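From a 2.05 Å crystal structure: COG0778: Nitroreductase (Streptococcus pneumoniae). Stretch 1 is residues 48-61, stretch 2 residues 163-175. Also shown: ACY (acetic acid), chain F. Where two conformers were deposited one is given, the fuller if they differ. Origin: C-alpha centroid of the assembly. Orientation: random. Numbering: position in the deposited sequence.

Stretch 1 48-61: WKFVVVREKNAELA
Stretch 2 (163-175) KVNEVLEIEDRFR

This is mainly a side-chain contact, apolar at its centre and charged at its ends, with no hydrogen bond between the stretches; it buries 602 Å² in total. Residues 48-53 form a strand, and a helix starts at N57, with K56 as N-cap. Helix 163-168 runs nearly antiparallel to it, at 164°, with axes 9.8 Å apart. The register pairs L60 with V167 (CA-CA 6.5 Å), K56 with L168 (7.1 Å) and K49 with F174 (7.8 Å).

Strand alternation points K49, V51 and V53 toward stretch 2. V51 and V53 are both t. The L168 side chain (m, t) reaches both strand 48-53 and the helix that starts at N57: its CD1 is 4.2 Å from V51 CG1, 4.0 Å from V53 CG2 and 4.3 Å from L60 CD1. L60 is t, p. Branched aliphatic chains suit this buried site. E169, with positive phi (57/56), ends the helix in a Schellman motif. I170 and E171 are extended, D172 and R173 turn, and a strand begins at F174. I170 (m, m) brings CD1 to 3.5 Å from V51 CG2.

K56 (m, t, t, p) lays CD 3.3 Å from V167 O and reaches a long salt bridge, NZ to E169 OE1, 3.8 Å. K49 (t, t, m, m) folds over the F174 ring (chi1 m). K49 CE sits 3.4 Å from the centroid of the F174 ring, a CH-pi contact over the face, and K49 NZ lies 4.4 Å from that centroid, a cation-pi contact. K49 NZ also donates to the O atom of the acetic acid (ACY), probably from the crystallisation liquor, at 2.9 Å.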

# COMPACT_ATOMS: atom_id res chain seq x y z
N TRP A 48 2.68 -4.30 -11.48
CA TRP A 48 3.94 -3.86 -10.87
C TRP A 48 5.16 -4.46 -11.52
O TRP A 48 5.11 -5.57 -12.11
CB TRP A 48 3.98 -4.16 -9.35
CG TRP A 48 3.43 -5.49 -8.90
CD1 TRP A 48 3.93 -6.75 -9.20
CD2 TRP A 48 2.33 -5.70 -8.01
NE1 TRP A 48 3.17 -7.72 -8.57
CE2 TRP A 48 2.18 -7.10 -7.84
CE3 TRP A 48 1.44 -4.84 -7.36
CZ2 TRP A 48 1.21 -7.65 -7.01
CZ3 TRP A 48 0.46 -5.39 -6.55
CH2 TRP A 48 0.35 -6.78 -6.39
N LYS A 49 6.25 -3.73 -11.43
CA LYS A 49 7.54 -4.16 -11.99
C LYS A 49 8.63 -3.69 -11.04
O LYS A 49 8.68 -2.52 -10.67
CB LYS A 49 7.78 -3.58 -13.40
CG LYS A 49 9.14 -4.05 -13.96
CD LYS A 49 9.69 -3.20 -15.12
CE LYS A 49 8.95 -3.54 -16.42
NZ LYS A 49 9.25 -4.93 -16.89
N PHE A 50 9.46 -4.64 -10.61
CA PHE A 50 10.54 -4.39 -9.64
C PHE A 50 11.89 -4.31 -10.35
O PHE A 50 12.37 -5.29 -10.97
CB PHE A 50 10.56 -5.48 -8.57
CG PHE A 50 9.31 -5.53 -7.73
CD1 PHE A 50 8.13 -6.12 -8.23
CD2 PHE A 50 9.29 -4.95 -6.46
CE1 PHE A 50 6.96 -6.14 -7.46
CE2 PHE A 50 8.16 -4.99 -5.67
CZ PHE A 50 6.98 -5.57 -6.16
N VAL A 51 12.50 -3.14 -10.30
CA VAL A 51 13.79 -2.98 -10.93
C VAL A 51 14.87 -2.98 -9.84
O VAL A 51 14.99 -2.02 -9.08
CB VAL A 51 13.85 -1.71 -11.83
CG1 VAL A 51 15.21 -1.62 -12.49
CG2 VAL A 51 12.74 -1.77 -12.93
N VAL A 52 15.60 -4.10 -9.74
CA VAL A 52 16.65 -4.26 -8.74
C VAL A 52 17.97 -3.63 -9.21
O VAL A 52 18.64 -4.13 -10.12
CB VAL A 52 16.82 -5.74 -8.34
CG1 VAL A 52 17.90 -5.91 -7.33
CG2 VAL A 52 15.49 -6.30 -7.82
N VAL A 53 18.33 -2.53 -8.58
CA VAL A 53 19.47 -1.75 -9.04
C VAL A 53 20.70 -2.08 -8.21
O VAL A 53 20.74 -1.80 -7.00
CB VAL A 53 19.17 -0.25 -9.03
CG1 VAL A 53 20.36 0.56 -9.57
CG2 VAL A 53 17.88 0.01 -9.88
N ARG A 54 21.69 -2.67 -8.89
CA ARG A 54 22.97 -3.04 -8.29
C ARG A 54 24.12 -2.42 -9.07
O ARG A 54 25.21 -2.27 -8.54
CB ARG A 54 23.16 -4.58 -8.27
CG ARG A 54 22.42 -5.26 -7.17
CD ARG A 54 22.67 -6.80 -7.14
NE ARG A 54 21.78 -7.44 -6.16
CZ ARG A 54 22.02 -7.57 -4.85
NH1 ARG A 54 21.11 -8.16 -4.10
NH2 ARG A 54 23.15 -7.11 -4.28
N GLU A 55 23.87 -2.08 -10.33
CA GLU A 55 24.88 -1.49 -11.17
C GLU A 55 24.73 0.00 -11.39
O GLU A 55 25.74 0.69 -11.41
CB GLU A 55 24.99 -2.22 -12.52
CG GLU A 55 26.26 -3.04 -12.63
CD GLU A 55 26.03 -4.49 -12.29
OE1 GLU A 55 26.37 -4.91 -11.14
OE2 GLU A 55 25.50 -5.22 -13.17
N LYS A 56 23.50 0.49 -11.56
CA LYS A 56 23.22 1.91 -11.89
C LYS A 56 22.93 2.83 -10.68
O LYS A 56 22.34 3.90 -10.83
CB LYS A 56 22.08 2.01 -12.94
CG LYS A 56 22.44 1.32 -14.29
CD LYS A 56 21.39 1.56 -15.37
CE LYS A 56 21.95 1.30 -16.78
NZ LYS A 56 22.10 -0.18 -17.08
N ASN A 57 23.38 2.41 -9.50
CA ASN A 57 23.08 3.12 -8.27
C ASN A 57 23.55 4.56 -8.25
O ASN A 57 22.84 5.43 -7.76
CB ASN A 57 23.63 2.40 -7.06
CG ASN A 57 23.12 0.98 -6.95
OD1 ASN A 57 22.29 0.67 -6.11
ND2 ASN A 57 23.61 0.13 -7.83
N ALA A 58 24.76 4.81 -8.73
CA ALA A 58 25.33 6.17 -8.68
C ALA A 58 24.55 7.13 -9.59
O ALA A 58 24.33 8.27 -9.22
CB ALA A 58 26.82 6.17 -9.05
N GLU A 59 24.23 6.65 -10.80
CA GLU A 59 23.38 7.33 -11.77
C GLU A 59 22.02 7.65 -11.15
O GLU A 59 21.59 8.81 -11.12
CB GLU A 59 23.16 6.43 -13.00
CG GLU A 59 23.90 6.82 -14.29
CD GLU A 59 23.05 6.58 -15.56
OE1 GLU A 59 22.64 7.58 -16.21
OE2 GLU A 59 22.78 5.41 -15.90
N LEU A 60 21.36 6.61 -10.65
CA LEU A 60 20.03 6.75 -10.04
C LEU A 60 20.03 7.79 -8.94
O LEU A 60 19.12 8.61 -8.84
CB LEU A 60 19.50 5.39 -9.53
CG LEU A 60 18.14 5.41 -8.85
CD1 LEU A 60 17.03 5.91 -9.82
CD2 LEU A 60 17.81 4.02 -8.27
N ALA A 61 21.07 7.75 -8.09
CA ALA A 61 21.16 8.65 -6.96
C ALA A 61 21.13 10.13 -7.35
O ALA A 61 20.67 10.96 -6.56
CB ALA A 61 22.42 8.35 -6.15
N LYS A 163 13.09 11.29 -15.02
CA LYS A 163 14.33 10.79 -15.65
C LYS A 163 14.60 9.32 -15.37
O LYS A 163 15.58 8.75 -15.90
CB LYS A 163 15.56 11.63 -15.24
CG LYS A 163 15.53 13.07 -15.76
CD LYS A 163 16.75 13.87 -15.27
CE LYS A 163 16.77 15.29 -15.89
NZ LYS A 163 17.81 16.15 -15.22
N VAL A 164 13.77 8.72 -14.53
CA VAL A 164 14.07 7.38 -14.01
C VAL A 164 14.05 6.32 -15.12
O VAL A 164 14.92 5.44 -15.14
CB VAL A 164 13.13 6.91 -12.83
CG1 VAL A 164 13.50 5.49 -12.43
CG2 VAL A 164 13.31 7.80 -11.58
N ASN A 165 13.07 6.41 -16.03
CA ASN A 165 12.97 5.42 -17.12
C ASN A 165 14.22 5.43 -17.96
O ASN A 165 14.72 4.39 -18.33
CB ASN A 165 11.76 5.68 -18.03
CG ASN A 165 10.45 5.25 -17.41
OD1 ASN A 165 9.93 4.16 -17.71
ND2 ASN A 165 9.90 6.10 -16.57
N GLU A 166 14.68 6.63 -18.29
CA GLU A 166 15.87 6.84 -19.10
C GLU A 166 17.12 6.29 -18.41
O GLU A 166 17.80 5.43 -18.95
CB GLU A 166 15.99 8.35 -19.37
CG GLU A 166 17.22 8.82 -20.10
CD GLU A 166 17.08 10.26 -20.57
OE1 GLU A 166 17.34 10.49 -21.79
OE2 GLU A 166 16.67 11.15 -19.76
N VAL A 167 17.38 6.73 -17.18
CA VAL A 167 18.50 6.24 -16.37
C VAL A 167 18.51 4.72 -16.17
O VAL A 167 19.55 4.08 -16.28
CB VAL A 167 18.54 7.00 -15.02
CG1 VAL A 167 19.56 6.42 -14.07
CG2 VAL A 167 18.82 8.49 -15.25
N LEU A 168 17.35 4.12 -15.89
CA LEU A 168 17.29 2.69 -15.63
C LEU A 168 16.98 1.83 -16.86
O LEU A 168 16.90 0.60 -16.73
CB LEU A 168 16.28 2.39 -14.50
CG LEU A 168 16.57 3.02 -13.14
CD1 LEU A 168 15.65 2.50 -12.04
CD2 LEU A 168 18.01 2.77 -12.77
N GLU A 169 16.79 2.47 -18.01
CA GLU A 169 16.51 1.78 -19.27
C GLU A 169 15.26 0.90 -19.18
O GLU A 169 15.30 -0.30 -19.46
CB GLU A 169 17.72 0.98 -19.79
CG GLU A 169 18.98 1.83 -19.87
CD GLU A 169 20.23 1.05 -20.33
OE1 GLU A 169 20.22 -0.22 -20.34
OE2 GLU A 169 21.24 1.74 -20.65
N ILE A 170 14.16 1.53 -18.79
CA ILE A 170 12.88 0.83 -18.65
C ILE A 170 11.87 1.52 -19.57
O ILE A 170 11.80 2.75 -19.59
CB ILE A 170 12.37 0.91 -17.19
CG1 ILE A 170 13.37 0.30 -16.19
CG2 ILE A 170 10.94 0.36 -17.12
CD1 ILE A 170 13.55 -1.27 -16.25
N GLU A 171 11.08 0.74 -20.29
CA GLU A 171 10.01 1.26 -21.16
C GLU A 171 9.07 2.27 -20.50
O GLU A 171 8.63 2.07 -19.35
CB GLU A 171 9.18 0.11 -21.76
CG GLU A 171 9.95 -0.76 -22.76
CD GLU A 171 10.45 -0.01 -24.01
OE1 GLU A 171 9.80 0.99 -24.43
OE2 GLU A 171 11.49 -0.42 -24.57
N ASP A 172 8.75 3.34 -21.24
CA ASP A 172 7.93 4.45 -20.74
C ASP A 172 6.51 4.03 -20.35
O ASP A 172 5.80 4.76 -19.63
CB ASP A 172 7.86 5.57 -21.78
CG ASP A 172 9.15 6.36 -21.88
OD1 ASP A 172 9.96 6.38 -20.93
OD2 ASP A 172 9.36 6.99 -22.94
N ARG A 173 6.08 2.88 -20.86
CA ARG A 173 4.83 2.24 -20.45
C ARG A 173 4.81 2.10 -18.89
O ARG A 173 3.79 2.20 -18.29
CB ARG A 173 4.66 0.88 -21.15
CG ARG A 173 3.54 -0.01 -20.60
CD ARG A 173 3.49 -1.34 -21.37
NE ARG A 173 2.83 -2.39 -20.59
CZ ARG A 173 2.86 -3.69 -20.89
NH1 ARG A 173 2.26 -4.57 -20.08
NH2 ARG A 173 3.49 -4.14 -21.98
N PHE A 174 5.98 1.90 -18.28
CA PHE A 174 6.12 1.76 -16.83
C PHE A 174 6.50 3.10 -16.18
O PHE A 174 7.50 3.72 -16.58
CB PHE A 174 7.14 0.66 -16.52
CG PHE A 174 6.66 -0.67 -16.96
CD1 PHE A 174 6.97 -1.14 -18.25
CD2 PHE A 174 5.81 -1.42 -16.14
CE1 PHE A 174 6.43 -2.41 -18.70
CE2 PHE A 174 5.29 -2.66 -16.57
CZ PHE A 174 5.58 -3.15 -17.85
N ARG A 175 5.71 3.56 -15.21
CA ARG A 175 6.06 4.79 -14.50
C ARG A 175 6.63 4.49 -13.11
O ARG A 175 6.16 3.57 -12.42
CB ARG A 175 4.89 5.76 -14.41
CG ARG A 175 3.79 5.26 -13.53
CD ARG A 175 2.80 6.37 -13.20
NE ARG A 175 1.99 6.06 -12.02
CZ ARG A 175 0.90 6.74 -11.66
NH1 ARG A 175 0.22 6.39 -10.57
NH2 ARG A 175 0.45 7.73 -12.43
C ACY F . 6.89 -6.27 -19.41
O ACY F . 7.96 -5.63 -19.34
OXT ACY F . 6.32 -6.78 -18.42
CH3 ACY F . 6.26 -6.43 -20.77